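PDB 4PET: extracellular solute-binding protein, family 7 from Colwellia psychrerythraea, which binds pyruvate together with a calcium ion and, as a periplasmic solute-binding protein of the TRAP family, probably delivers its ligand to a membrane transporter. Local coordinates for residues R30-E35 with T64-S69; W37-P42 with S69-K74; K53-M58 with T262-A267. One frame throughout, in Å; residues are numbered along the deposited sequence.

Contact 1 of 3, residues R30-E35 with T64-S69; sequences RWKLAE and TIRIDS
Strands 30-35 and 64-68 run parallel, their axes crossing at -29°, and W31, L33 and E35 alternate with R66 and D68 in a ladder of five backbone hydrogen bonds, from W31 N to T64 O (2.7 Å) to E35 N to D68 O (2.9 Å). On one face L33 and I67 lie side by side, CD2 to CG2 4.1 Å, while I65 CG2 sits 3.8 Å from L33 CB. The face that carries K32, R66 and D68 is mostly polar. There K32 and R66 extend alongside each other, K32 CD lying over one face of the R66 guanidinium. R66 NH1 forms a salt bridge with D68 OD2 (3.0 Å). K32 NZ and R66 NH1 are 4.3 Å apart, and the carboxylate of D68, whose OD2 is also bonded to Y88, probably offsets the like charges. At the far end E35 CG stands between its backbone N and carbonyl carbon (chi1 62°), swinging the extended chain across I67 CG2. E35 OE2 accepts from S69 OG at 2.8 Å through its anti lone pair, and E35 OE1 is bonded to T48 OG1. With an alanine here the hydroxyls of S69 and T48 would probably lose this acceptor, and I67 CG2 the chain that crosses it. The pair belongs to the right-handed beta-alpha-beta unit whose helix 44-58 packs on L33, I65 and I67; strand 90-93 flanks 30-35, and helix 255-290 meets W31 and I65.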
ATOM      1  N   ARG A  30     -12.812 -15.833  24.581  1.00 22.32           N
ATOM      2  CA  ARG A  30     -11.899 -14.888  25.203  1.00 20.97           C
ATOM      3  C   ARG A  30     -10.484 -15.382  24.945  1.00 25.88           C
ATOM      4  O   ARG A  30     -10.052 -16.395  25.491  1.00 31.10           O
ATOM      5  CB  ARG A  30     -12.218 -14.794  26.691  1.00 24.74           C
ATOM      6  CG  ARG A  30     -13.576 -14.186  26.923  1.00 28.50           C
ATOM      7  CD  ARG A  30     -14.018 -14.424  28.317  1.00 32.97           C
ATOM      8  NE  ARG A  30     -14.192 -15.841  28.556  1.00 31.36           N
ATOM      9  CZ  ARG A  30     -15.332 -16.497  28.437  1.00 31.86           C
ATOM     10  NH1 ARG A  30     -16.450 -15.872  28.072  1.00 32.14           N
ATOM     11  NH2 ARG A  30     -15.353 -17.790  28.700  1.00 30.27           N
ATOM     12  N   TRP A  31      -9.789 -14.676  24.066  1.00 18.12           N
ATOM     13  CA  TRP A  31      -8.463 -15.043  23.623  1.00 21.42           C
ATOM     14  C   TRP A  31      -7.424 -14.083  24.197  1.00 25.73           C
ATOM     15  O   TRP A  31      -7.770 -13.012  24.673  1.00 25.21           O
ATOM     16  CB  TRP A  31      -8.406 -14.921  22.108  1.00 19.17           C
ATOM     17  CG  TRP A  31      -8.930 -16.141  21.388  1.00 23.22           C
ATOM     18  CD1 TRP A  31      -9.700 -17.143  21.907  1.00 21.20           C
ATOM     19  CD2 TRP A  31      -8.685 -16.480  20.029  1.00 16.00           C
ATOM     20  NE1 TRP A  31      -9.970 -18.087  20.926  1.00 18.15           N
ATOM     21  CE2 TRP A  31      -9.351 -17.699  19.769  1.00 24.07           C
ATOM     22  CE3 TRP A  31      -7.978 -15.873  18.995  1.00 16.76           C
ATOM     23  CZ2 TRP A  31      -9.288 -18.322  18.542  1.00 19.26           C
ATOM     24  CZ3 TRP A  31      -7.936 -16.506  17.763  1.00 20.82           C
ATOM     25  CH2 TRP A  31      -8.590 -17.699  17.551  1.00 16.37           C
ATOM     26  N   LYS A  32      -6.157 -14.476  24.123  1.00 16.86           N
ATOM     27  CA  LYS A  32      -5.045 -13.581  24.408  1.00 22.75           C
ATOM     28  C   LYS A  32      -4.015 -13.572  23.291  1.00 17.43           C
ATOM     29  O   LYS A  32      -3.767 -14.583  22.607  1.00 15.43           O
ATOM     30  CB  LYS A  32      -4.380 -13.878  25.755  1.00 24.80           C
ATOM     31  CG  LYS A  32      -4.237 -15.299  26.117  1.00 35.02           C
ATOM     32  CD  LYS A  32      -4.123 -15.423  27.641  1.00 43.10           C
ATOM     33  CE  LYS A  32      -3.337 -16.648  28.059  1.00 52.35           C
ATOM     34  NZ  LYS A  32      -2.766 -16.496  29.436  1.00 61.82           N
ATOM     35  N   LEU A  33      -3.429 -12.398  23.097  1.00 16.75           N
ATOM     36  CA  LEU A  33      -2.425 -12.201  22.056  1.00 16.35           C
ATOM     37  C   LEU A  33      -1.126 -11.812  22.762  1.00 18.80           C
ATOM     38  O   LEU A  33      -1.136 -10.937  23.633  1.00 20.09           O
ATOM     39  CB  LEU A  33      -2.871 -11.158  21.035  1.00 18.85           C
ATOM     40  CG  LEU A  33      -1.832 -10.803  19.947  1.00 20.17           C
ATOM     41  CD1 LEU A  33      -2.558 -10.252  18.726  1.00 25.80           C
ATOM     42  CD2 LEU A  33      -0.760  -9.794  20.403  1.00 16.27           C
ATOM     43  N   ALA A  34      -0.024 -12.501  22.440  1.00 17.49           N
ATOM     44  CA  ALA A  34       1.297 -12.082  22.927  1.00 20.21           C
ATOM     45  C   ALA A  34       2.033 -11.314  21.847  1.00 17.34           C
ATOM     46  O   ALA A  34       2.233 -11.819  20.748  1.00 17.96           O
ATOM     47  CB  ALA A  34       2.133 -13.279  23.340  1.00 22.12           C
ATOM     48  N   GLU A  35       2.486 -10.113  22.166  1.00 14.93           N
ATOM     49  CA  GLU A  35       3.243  -9.326  21.191  1.00 13.87           C
ATOM     50  C   GLU A  35       4.693  -9.117  21.660  1.00 16.27           C
ATOM     51  O   GLU A  35       4.938  -9.020  22.841  1.00 18.91           O
ATOM     52  CB  GLU A  35       2.539  -8.001  20.884  1.00 16.22           C
ATOM     53  CG  GLU A  35       2.343  -7.009  22.063  1.00 16.97           C
ATOM     54  CD  GLU A  35       1.611  -5.737  21.628  1.00 20.72           C
ATOM     55  OE1 GLU A  35       1.231  -5.666  20.433  1.00 21.41           O
ATOM     56  OE2 GLU A  35       1.430  -4.810  22.462  1.00 20.38           O
ATOM     57  N   THR A  64     -13.284 -11.649  22.006  1.00 19.89           N
ATOM     58  CA  THR A  64     -12.408 -10.611  22.517  1.00 22.66           C
ATOM     59  C   THR A  64     -10.962 -11.104  22.755  1.00 28.82           C
ATOM     60  O   THR A  64     -10.706 -12.240  23.211  1.00 24.72           O
ATOM     61  CB  THR A  64     -12.947 -10.018  23.803  1.00 23.09           C
ATOM     62  OG1 THR A  64     -12.845 -10.982  24.830  1.00 32.17           O
ATOM     63  CG2 THR A  64     -14.415  -9.594  23.640  1.00 28.50           C
ATOM     64  N   ILE A  65     -10.025 -10.220  22.452  1.00 19.74           N
ATOM     65  CA  ILE A  65      -8.621 -10.559  22.465  1.00 17.43           C
ATOM     66  C   ILE A  65      -7.855  -9.599  23.414  1.00 18.17           C
ATOM     67  O   ILE A  65      -7.708  -8.401  23.126  1.00 18.75           O
ATOM     68  CB  ILE A  65      -8.058 -10.511  21.058  1.00 17.82           C
ATOM     69  CG1 ILE A  65      -8.876 -11.395  20.093  1.00 18.51           C
ATOM     70  CG2 ILE A  65      -6.632 -10.967  21.036  1.00 20.81           C
ATOM     71  CD1 ILE A  65      -8.734 -10.999  18.687  1.00 20.64           C
ATOM     72  N   ARG A  66      -7.406 -10.135  24.550  1.00 17.20           N
ATOM     73  CA  ARG A  66      -6.505  -9.403  25.426  1.00 16.95           C
ATOM     74  C   ARG A  66      -5.105  -9.388  24.843  1.00 25.82           C
ATOM     75  O   ARG A  66      -4.606 -10.402  24.364  1.00 24.18           O
ATOM     76  CB  ARG A  66      -6.464 -10.026  26.824  1.00 28.52           C
ATOM     77  CG  ARG A  66      -5.660  -9.178  27.833  1.00 35.96           C
ATOM     78  CD  ARG A  66      -4.626 -10.024  28.527  1.00 41.96           C
ATOM     79  NE  ARG A  66      -5.283 -11.019  29.332  1.00 36.20           N
ATOM     80  CZ  ARG A  66      -4.694 -12.063  29.907  1.00 40.94           C
ATOM     81  NH1 ARG A  66      -3.405 -12.281  29.768  1.00 41.53           N
ATOM     82  NH2 ARG A  66      -5.421 -12.899  30.640  1.00 40.74           N
ATOM     83  N   ILE A  67      -4.457  -8.230  24.885  1.00 22.52           N
ATOM     84  CA  ILE A  67      -3.103  -8.100  24.352  1.00 16.08           C
ATOM     85  C   ILE A  67      -2.091  -8.035  25.518  1.00 20.39           C
ATOM     86  O   ILE A  67      -2.210  -7.188  26.411  1.00 23.93           O
ATOM     87  CB  ILE A  67      -2.976  -6.857  23.483  1.00 15.00           C
ATOM     88  CG1 ILE A  67      -3.954  -6.907  22.326  1.00 23.63           C
ATOM     89  CG2 ILE A  67      -1.598  -6.712  22.903  1.00 20.04           C
ATOM     90  CD1 ILE A  67      -3.945  -5.642  21.579  1.00 23.30           C
ATOM     91  N   ASP A  68      -1.138  -8.968  25.516  1.00 17.22           N
ATOM     92  CA  ASP A  68      -0.018  -8.938  26.456  1.00 19.84           C
ATOM     93  C   ASP A  68       1.261  -8.520  25.771  1.00 21.12           C
ATOM     94  O   ASP A  68       1.743  -9.161  24.830  1.00 18.05           O
ATOM     95  CB  ASP A  68       0.236 -10.292  27.070  1.00 22.98           C
ATOM     96  CG  ASP A  68      -0.915 -10.789  27.904  1.00 29.52           C
ATOM     97  OD1 ASP A  68      -1.855 -10.028  28.160  1.00 27.35           O
ATOM     98  OD2 ASP A  68      -0.853 -11.957  28.324  1.00 26.00           O
ATOM     99  N   SER A  69       1.855  -7.473  26.299  1.00 20.59           N
ATOM    100  CA  SER A  69       3.064  -6.930  25.716  1.00 21.45           C
ATOM    101  C   SER A  69       4.226  -7.531  26.468  1.00 20.16           C
ATOM    102  O   SER A  69       4.040  -8.291  27.436  1.00 21.34           O
ATOM    103  CB  SER A  69       3.087  -5.400  25.821  1.00 20.51           C
ATOM    104  OG  SER A  69       1.954  -4.827  25.192  1.00 22.53           O
TER
HETATM  105  O   HOH W   1     -10.005 -11.920  25.896  1.00 34.60           O

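Contact 2 of 3, residues W37-P42 with S69-K74; sequences WGPNFP and SSNKHK
P39 has the largest share of this contact, its ring against the side-chain amide of N71: P39 CB, CG and CD all lie near N71 OD1, the nearest being CD at 3.5 Å. With chi1 at 61°, N71 folds its amide back over its own backbone and against the proline. S69 points its CB into the bend of the loop, 3.3 Å from W37 O and 3.6 Å from P39 N, while its hydroxyl is engaged by E35. The one hydrogen bond across the contact runs from S70 N to W37 O, 2.9 Å and nearly straight at the hydrogen (171°), though the donor is tilted 34° from the carbonyl plane. It gives the first amide of helix 70-73 an acceptor from the loop. S70 OG comes within 3.2 Å of G38 CA, a close approach at a residue without a side chain. W37 takes part through its carbonyl; its CB points away from 69-74, and the indole touches Y97 of the pyruvate pocket, with NE1 bonded to H92 and the ring edge-to-face with F44. The contact thus lays the loop between strand 29-35 and helix 44-58 against the short helix that follows strand 63-68.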
ATOM      1  N   TRP A  37       6.462  -6.477  21.335  1.00 21.05           N
ATOM      2  CA  TRP A  37       6.794  -5.102  21.695  1.00 16.54           C
ATOM      3  C   TRP A  37       6.454  -4.828  23.127  1.00 20.50           C
ATOM      4  O   TRP A  37       5.616  -5.511  23.690  1.00 21.72           O
ATOM      5  CB  TRP A  37       6.039  -4.124  20.768  1.00 19.05           C
ATOM      6  CG  TRP A  37       5.612  -4.812  19.528  1.00 18.17           C
ATOM      7  CD1 TRP A  37       4.349  -5.122  19.172  1.00 16.17           C
ATOM      8  CD2 TRP A  37       6.462  -5.338  18.501  1.00 17.97           C
ATOM      9  NE1 TRP A  37       4.345  -5.782  17.977  1.00 16.89           N
ATOM     10  CE2 TRP A  37       5.630  -5.942  17.548  1.00 18.88           C
ATOM     11  CE3 TRP A  37       7.838  -5.367  18.308  1.00 19.36           C
ATOM     12  CZ2 TRP A  37       6.131  -6.575  16.408  1.00 20.45           C
ATOM     13  CZ3 TRP A  37       8.335  -5.999  17.177  1.00 16.82           C
ATOM     14  CH2 TRP A  37       7.484  -6.583  16.239  1.00 16.94           C
ATOM     15  N   GLY A  38       7.136  -3.842  23.724  1.00 25.20           N
ATOM     16  CA  GLY A  38       6.783  -3.331  25.033  1.00 22.51           C
ATOM     17  C   GLY A  38       5.407  -2.692  25.013  1.00 22.48           C
ATOM     18  O   GLY A  38       4.786  -2.556  23.961  1.00 20.32           O
ATOM     19  N   PRO A  39       4.913  -2.287  26.190  1.00 23.37           N
ATOM     20  CA  PRO A  39       3.567  -1.734  26.335  1.00 32.53           C
ATOM     21  C   PRO A  39       3.446  -0.359  25.661  1.00 27.82           C
ATOM     22  O   PRO A  39       4.436   0.363  25.607  1.00 22.87           O
ATOM     23  CB  PRO A  39       3.417  -1.615  27.861  1.00 34.06           C
ATOM     24  CG  PRO A  39       4.805  -1.501  28.369  1.00 34.06           C
ATOM     25  CD  PRO A  39       5.607  -2.399  27.480  1.00 27.40           C
ATOM     26  N   ASN A  40       2.257  -0.007  25.168  1.00 24.46           N
ATOM     27  CA  ASN A  40       2.040   1.277  24.482  1.00 32.63           C
ATOM     28  C   ASN A  40       3.083   1.604  23.429  1.00 29.61           C
ATOM     29  O   ASN A  40       3.572   2.737  23.363  1.00 20.26           O
ATOM     30  CB  ASN A  40       2.042   2.424  25.492  1.00 37.10           C
ATOM     31  CG  ASN A  40       1.097   2.186  26.637  1.00 39.69           C
ATOM     32  OD1 ASN A  40       1.498   2.226  27.798  1.00 48.37           O
ATOM     33  ND2 ASN A  40      -0.165   1.938  26.322  1.00 45.48           N
ATOM     34  N   PHE A  41       3.460   0.614  22.631  1.00 27.27           N
ATOM     35  CA  PHE A  41       4.497   0.815  21.634  1.00 21.75           C
ATOM     36  C   PHE A  41       3.782   1.379  20.434  1.00 18.98           C
ATOM     37  O   PHE A  41       2.802   0.788  19.966  1.00 19.41           O
ATOM     38  CB  PHE A  41       5.162  -0.505  21.265  1.00 28.00           C
ATOM     39  CG  PHE A  41       6.459  -0.346  20.539  1.00 26.66           C
ATOM     40  CD1 PHE A  41       6.488  -0.242  19.162  1.00 21.43           C
ATOM     41  CD2 PHE A  41       7.656  -0.296  21.240  1.00 39.64           C
ATOM     42  CE1 PHE A  41       7.690  -0.101  18.492  1.00 24.22           C
ATOM     43  CE2 PHE A  41       8.860  -0.140  20.580  1.00 41.59           C
ATOM     44  CZ  PHE A  41       8.877  -0.033  19.204  1.00 35.71           C
ATOM     45  N   PRO A  42       4.217   2.554  19.951  1.00 22.78           N
ATOM     46  CA  PRO A  42       3.408   3.125  18.855  1.00 22.04           C
ATOM     47  C   PRO A  42       3.538   2.359  17.556  1.00 20.45           C
ATOM     48  O   PRO A  42       4.571   1.714  17.325  1.00 19.85           O
ATOM     49  CB  PRO A  42       3.930   4.570  18.710  1.00 32.45           C
ATOM     50  CG  PRO A  42       5.193   4.663  19.545  1.00 30.71           C
ATOM     51  CD  PRO A  42       5.214   3.492  20.501  1.00 25.24           C
ATOM     52  N   SER A  69       1.855  -7.473  26.299  1.00 20.59           N
ATOM     53  CA  SER A  69       3.064  -6.930  25.716  1.00 21.45           C
ATOM     54  C   SER A  69       4.226  -7.531  26.468  1.00 20.16           C
ATOM     55  O   SER A  69       4.040  -8.291  27.436  1.00 21.34           O
ATOM     56  CB  SER A  69       3.087  -5.400  25.821  1.00 20.51           C
ATOM     57  OG  SER A  69       1.954  -4.827  25.192  1.00 22.53           O
ATOM     58  N   SER A  70       5.435  -7.211  26.041  1.00 22.02           N
ATOM     59  CA  SER A  70       6.618  -7.814  26.672  1.00 24.14           C
ATOM     60  C   SER A  70       6.695  -7.642  28.202  1.00 26.57           C
ATOM     61  O   SER A  70       7.273  -8.490  28.871  1.00 29.49           O
ATOM     62  CB  SER A  70       7.905  -7.325  26.008  1.00 26.88           C
ATOM     63  OG  SER A  70       8.116  -5.962  26.264  1.00 27.89           O
ATOM     64  N   ASN A  71       6.113  -6.579  28.764  1.00 25.18           N
ATOM     65  CA  ASN A  71       6.191  -6.364  30.213  1.00 25.18           C
ATOM     66  C   ASN A  71       5.346  -7.397  30.962  1.00 24.70           C
ATOM     67  O   ASN A  71       5.611  -7.725  32.122  1.00 26.07           O
ATOM     68  CB  ASN A  71       5.745  -4.943  30.600  1.00 28.62           C
ATOM     69  CG  ASN A  71       4.294  -4.661  30.212  1.00 28.03           C
ATOM     70  OD1 ASN A  71       3.872  -4.927  29.077  1.00 27.52           O
ATOM     71  ND2 ASN A  71       3.516  -4.158  31.159  1.00 24.64           N
ATOM     72  N   LYS A  72       4.340  -7.928  30.286  1.00 27.68           N
ATOM     73  CA  LYS A  72       3.440  -8.899  30.889  1.00 27.56           C
ATOM     74  C   LYS A  72       3.956 -10.335  30.751  1.00 26.43           C
ATOM     75  O   LYS A  72       4.081 -11.038  31.747  1.00 30.55           O
ATOM     76  CB  LYS A  72       2.054  -8.756  30.272  1.00 30.36           C
ATOM     77  CG  LYS A  72       1.078  -9.869  30.624  1.00 41.52           C
ATOM     78  CD  LYS A  72       0.523  -9.727  32.018  1.00 52.87           C
ATOM     79  CE  LYS A  72      -0.371 -10.925  32.361  1.00 54.11           C
ATOM     80  NZ  LYS A  72      -1.421 -10.585  33.358  1.00 54.93           N
ATOM     81  N   HIS A  73       4.254 -10.781  29.532  1.00 25.81           N
ATOM     82  CA  HIS A  73       4.690 -12.181  29.325  1.00 26.01           C
ATOM     83  C   HIS A  73       6.195 -12.437  29.514  1.00 26.01           C
ATOM     84  O   HIS A  73       6.587 -13.582  29.585  1.00 28.02           O
ATOM     85  CB  HIS A  73       4.213 -12.725  27.958  1.00 19.95           C
ATOM     86  CG  HIS A  73       4.678 -11.919  26.779  1.00 18.84           C
ATOM     87  ND1 HIS A  73       5.998 -11.866  26.401  1.00 21.05           N
ATOM     88  CD2 HIS A  73       4.001 -11.124  25.908  1.00 18.79           C
ATOM     89  CE1 HIS A  73       6.128 -11.076  25.344  1.00 22.62           C
ATOM     90  NE2 HIS A  73       4.927 -10.610  25.025  1.00 17.86           N
ATOM     91  N   LYS A  74       7.020 -11.388  29.576  1.00 27.47           N
ATOM     92  CA  LYS A  74       8.465 -11.502  29.869  1.00 26.81           C
ATOM     93  C   LYS A  74       9.319 -12.193  28.807  1.00 27.20           C
ATOM     94  O   LYS A  74      10.443 -12.626  29.082  1.00 28.62           O
ATOM     95  CB  LYS A  74       8.707 -12.227  31.207  1.00 33.36           C
ATOM     96  CG  LYS A  74       8.006 -11.618  32.385  1.00 35.18           C
ATOM     97  CD  LYS A  74       8.324 -10.141  32.519  1.00 35.75           C
ATOM     98  CE  LYS A  74       7.836  -9.598  33.857  1.00 42.97           C
ATOM     99  NZ  LYS A  74       6.403  -9.910  34.105  1.00 53.41           N
TER

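Contact 3 of 3, residues K53-M58 with T262-A267; sequences KMVKEM and TVAMKA
In both M54 and M58 the CG lies anti to the carbonyl carbon (chi1 -77° and -74°), CB, CG and SE continue extended, and the chain bends only at the last torsion, laying each terminal methyl beside A264. Both are selenomethionines. M58 CE rests on A264 CB at 3.6 Å, whereas M54 CE stops 3.3 Å from A264 O and M54 SE lies 3.9 Å from A267 CB. V55 comes at the same alanine from another direction, its CG2 only 3.5 Å from A264 CB, tighter than usual carbon-carbon contact. The methyl of A264 is therefore held among three side chains of the other helix. With A264 and A267 at the interface, the axes of the two short segments approach to 9.2 Å, their directions 143° apart, and no hydrogen bond joins the segments. The arrangement packs the helix of the first beta-alpha-beta unit on the long helix 255-290 of this family 7 solute-binding fold, away from the pyruvate and calcium sites. M54 also touches A268 and M58 touches I260, so the same face continues along the long helix, and V55 reaches L63 and I65 of strand 63-68. The second subunit adds to the packing: its V263 lies on M54, and its K259 on M58.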
ATOM      1  N   LYS A  53      -9.788  -4.337  18.651  1.00 17.20           N
ATOM      2  CA  LYS A  53     -10.983  -3.521  18.762  1.00 16.14           C
ATOM      3  C   LYS A  53     -11.945  -3.855  17.622  1.00 18.87           C
ATOM      4  O   LYS A  53     -13.135  -4.024  17.841  1.00 20.93           O
ATOM      5  CB  LYS A  53     -10.628  -2.016  18.758  1.00 14.94           C
ATOM      6  CG  LYS A  53     -11.836  -1.137  18.928  1.00 29.56           C
ATOM      7  CD  LYS A  53     -11.422   0.286  19.277  1.00 34.85           C
ATOM      8  CE  LYS A  53     -12.620   1.211  19.468  1.00 38.93           C
ATOM      9  NZ  LYS A  53     -12.144   2.602  19.743  1.00 52.21           N
HETATM   10  N   MSE A  54     -11.418  -3.983  16.411  1.00 20.16           N
HETATM   11  CA  MSE A  54     -12.249  -4.283  15.257  1.00 16.40           C
HETATM   12  C   MSE A  54     -12.952  -5.618  15.457  1.00 19.43           C
HETATM   13  O   MSE A  54     -14.112  -5.758  15.107  1.00 21.25           O
HETATM   14  CB  MSE A  54     -11.395  -4.388  13.994  1.00 19.62           C
HETATM   15  CG  MSE A  54     -10.973  -3.105  13.444  1.00 28.38           C
HETATM   16 SE   MSE A  54     -10.140  -3.484  11.791  0.82 29.53          SE
HETATM   17  CE  MSE A  54      -8.325  -3.606  12.280  1.00 27.73           C
ATOM     18  N   VAL A  55     -12.233  -6.605  16.007  1.00 21.51           N
ATOM     19  CA  VAL A  55     -12.801  -7.921  16.252  1.00 18.07           C
ATOM     20  C   VAL A  55     -13.917  -7.861  17.312  1.00 17.68           C
ATOM     21  O   VAL A  55     -14.988  -8.430  17.140  1.00 22.74           O
ATOM     22  CB  VAL A  55     -11.739  -8.942  16.694  1.00 20.81           C
ATOM     23  CG1 VAL A  55     -12.418 -10.205  17.200  1.00 18.62           C
ATOM     24  CG2 VAL A  55     -10.788  -9.263  15.554  1.00 18.72           C
ATOM     25  N   LYS A  56     -13.664  -7.163  18.406  1.00 16.99           N
ATOM     26  CA  LYS A  56     -14.653  -7.000  19.448  1.00 18.68           C
ATOM     27  C   LYS A  56     -15.924  -6.352  18.922  1.00 23.40           C
ATOM     28  O   LYS A  56     -17.035  -6.853  19.156  1.00 21.24           O
ATOM     29  CB  LYS A  56     -14.055  -6.176  20.596  1.00 21.10           C
ATOM     30  CG  LYS A  56     -14.990  -5.954  21.800  1.00 29.56           C
ATOM     31  CD  LYS A  56     -14.256  -5.219  22.923  1.00 37.68           C
ATOM     32  CE  LYS A  56     -15.086  -5.187  24.209  1.00 45.82           C
ATOM     33  NZ  LYS A  56     -16.287  -4.330  24.062  1.00 53.61           N
ATOM     34  N   GLU A  57     -15.765  -5.271  18.166  1.00 19.27           N
ATOM     35  CA  GLU A  57     -16.923  -4.547  17.643  1.00 17.25           C
ATOM     36  C   GLU A  57     -17.696  -5.330  16.571  1.00 17.31           C
ATOM     37  O   GLU A  57     -18.914  -5.443  16.637  1.00 22.35           O
ATOM     38  CB  GLU A  57     -16.454  -3.189  17.093  1.00 20.63           C
ATOM     39  CG  GLU A  57     -15.951  -2.282  18.213  1.00 27.21           C
ATOM     40  CD  GLU A  57     -15.340  -0.966  17.744  1.00 39.39           C
ATOM     41  OE1 GLU A  57     -14.935  -0.859  16.573  1.00 38.27           O
ATOM     42  OE2 GLU A  57     -15.248  -0.043  18.573  1.00 49.77           O
HETATM   43  N   MSE A  58     -16.964  -5.870  15.604  1.00 20.12           N
HETATM   44  CA  MSE A  58     -17.541  -6.672  14.543  1.00 21.95           C
HETATM   45  C   MSE A  58     -18.223  -7.909  15.101  1.00 26.78           C
HETATM   46  O   MSE A  58     -19.247  -8.300  14.569  1.00 20.01           O
HETATM   47  CB  MSE A  58     -16.466  -7.102  13.549  1.00 18.80           C
HETATM   48  CG  MSE A  58     -16.008  -5.967  12.650  1.00 22.66           C
HETATM   49 SE   MSE A  58     -15.076  -6.571  11.100  0.84 26.86          SE
HETATM   50  CE  MSE A  58     -13.359  -6.906  11.916  1.00 23.44           C
ATOM     51  N   THR A 262      -9.829 -12.948  10.434  1.00 15.16           N
ATOM     52  CA  THR A 262      -8.876 -12.801   9.324  1.00 13.85           C
ATOM     53  C   THR A 262      -9.023 -11.471   8.587  1.00 15.33           C
ATOM     54  O   THR A 262      -8.025 -10.860   8.175  1.00 16.46           O
ATOM     55  CB  THR A 262      -8.946 -13.996   8.346  1.00 21.63           C
ATOM     56  OG1 THR A 262     -10.262 -14.105   7.826  1.00 22.89           O
ATOM     57  CG2 THR A 262      -8.640 -15.254   9.071  1.00 24.09           C
ATOM     58  N   VAL A 263     -10.256 -10.979   8.443  1.00 17.96           N
ATOM     59  CA  VAL A 263     -10.426  -9.668   7.810  1.00 15.93           C
ATOM     60  C   VAL A 263      -9.891  -8.560   8.748  1.00 20.85           C
ATOM     61  O   VAL A 263      -9.267  -7.599   8.277  1.00 15.80           O
ATOM     62  CB  VAL A 263     -11.891  -9.396   7.367  1.00 20.01           C
ATOM     63  CG1 VAL A 263     -12.039  -7.967   6.827  1.00 22.81           C
ATOM     64  CG2 VAL A 263     -12.344 -10.386   6.242  1.00 15.42           C
ATOM     65  N   ALA A 264     -10.111  -8.680  10.067  1.00 20.14           N
ATOM     66  CA  ALA A 264      -9.563  -7.657  11.006  1.00 18.15           C
ATOM     67  C   ALA A 264      -8.041  -7.591  10.911  1.00 19.83           C
ATOM     68  O   ALA A 264      -7.465  -6.503  10.954  1.00 18.70           O
ATOM     69  CB  ALA A 264      -9.980  -7.924  12.440  1.00 17.06           C
HETATM   70  N   MSE A 265      -7.376  -8.745  10.784  1.00 18.34           N
HETATM   71  CA  MSE A 265      -5.920  -8.762  10.728  1.00 18.32           C
HETATM   72  C   MSE A 265      -5.454  -8.131   9.416  1.00 17.91           C
HETATM   73  O   MSE A 265      -4.473  -7.389   9.400  1.00 18.85           O
HETATM   74  CB  MSE A 265      -5.342 -10.184  10.867  1.00 19.83           C
HETATM   75  CG  MSE A 265      -5.509 -10.812  12.224  1.00 19.29           C
HETATM   76 SE   MSE A 265      -4.631 -12.527  12.300  0.91 14.52          SE
HETATM   77  CE  MSE A 265      -5.815 -13.516  11.142  1.00 22.78           C
ATOM     78  N   LYS A 266      -6.146  -8.426   8.316  1.00 17.12           N
ATOM     79  CA  LYS A 266      -5.800  -7.797   7.032  1.00 16.47           C
ATOM     80  C   LYS A 266      -5.926  -6.249   7.078  1.00 12.98           C
ATOM     81  O   LYS A 266      -5.027  -5.515   6.660  1.00 13.33           O
ATOM     82  CB  LYS A 266      -6.672  -8.371   5.913  1.00 20.39           C
ATOM     83  CG  LYS A 266      -6.629  -7.538   4.636  1.00 18.51           C
ATOM     84  CD  LYS A 266      -7.400  -8.230   3.546  1.00 20.79           C
ATOM     85  CE  LYS A 266      -6.725  -9.500   3.089  1.00 25.88           C
ATOM     86  NZ  LYS A 266      -7.496 -10.142   1.978  1.00 27.78           N
ATOM     87  N   ALA A 267      -7.068  -5.777   7.560  1.00 14.82           N
ATOM     88  CA  ALA A 267      -7.320  -4.342   7.664  1.00 16.35           C
ATOM     89  C   ALA A 267      -6.303  -3.688   8.585  1.00 19.46           C
ATOM     90  O   ALA A 267      -5.732  -2.664   8.230  1.00 16.86           O
ATOM     91  CB  ALA A 267      -8.717  -4.101   8.171  1.00 13.64           C
TER

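From the N terminus, strand 29-35 leads into the loop 37-42, helix 44-58, strand 63-68 and helix 70-73 in turn. Contact 1 closes the first circuit when 64-69 returns alongside 30-35, enclosing the helix. Contact 2 closes the next, 69-74 meeting the loop that leaves the first strand; since its segments alternate with those of contact 1, the two cross, sharing S69, and they touch where H73 NE2 approaches E35 O. Contact 3 starts within those circuits, at 53-58, but ends some 200 residues later, so it crosses both. It ties the unit to helix 255-290, touching contact 1 through V55 and I65, but stays about 12 Å, nearest atoms, from contact 2.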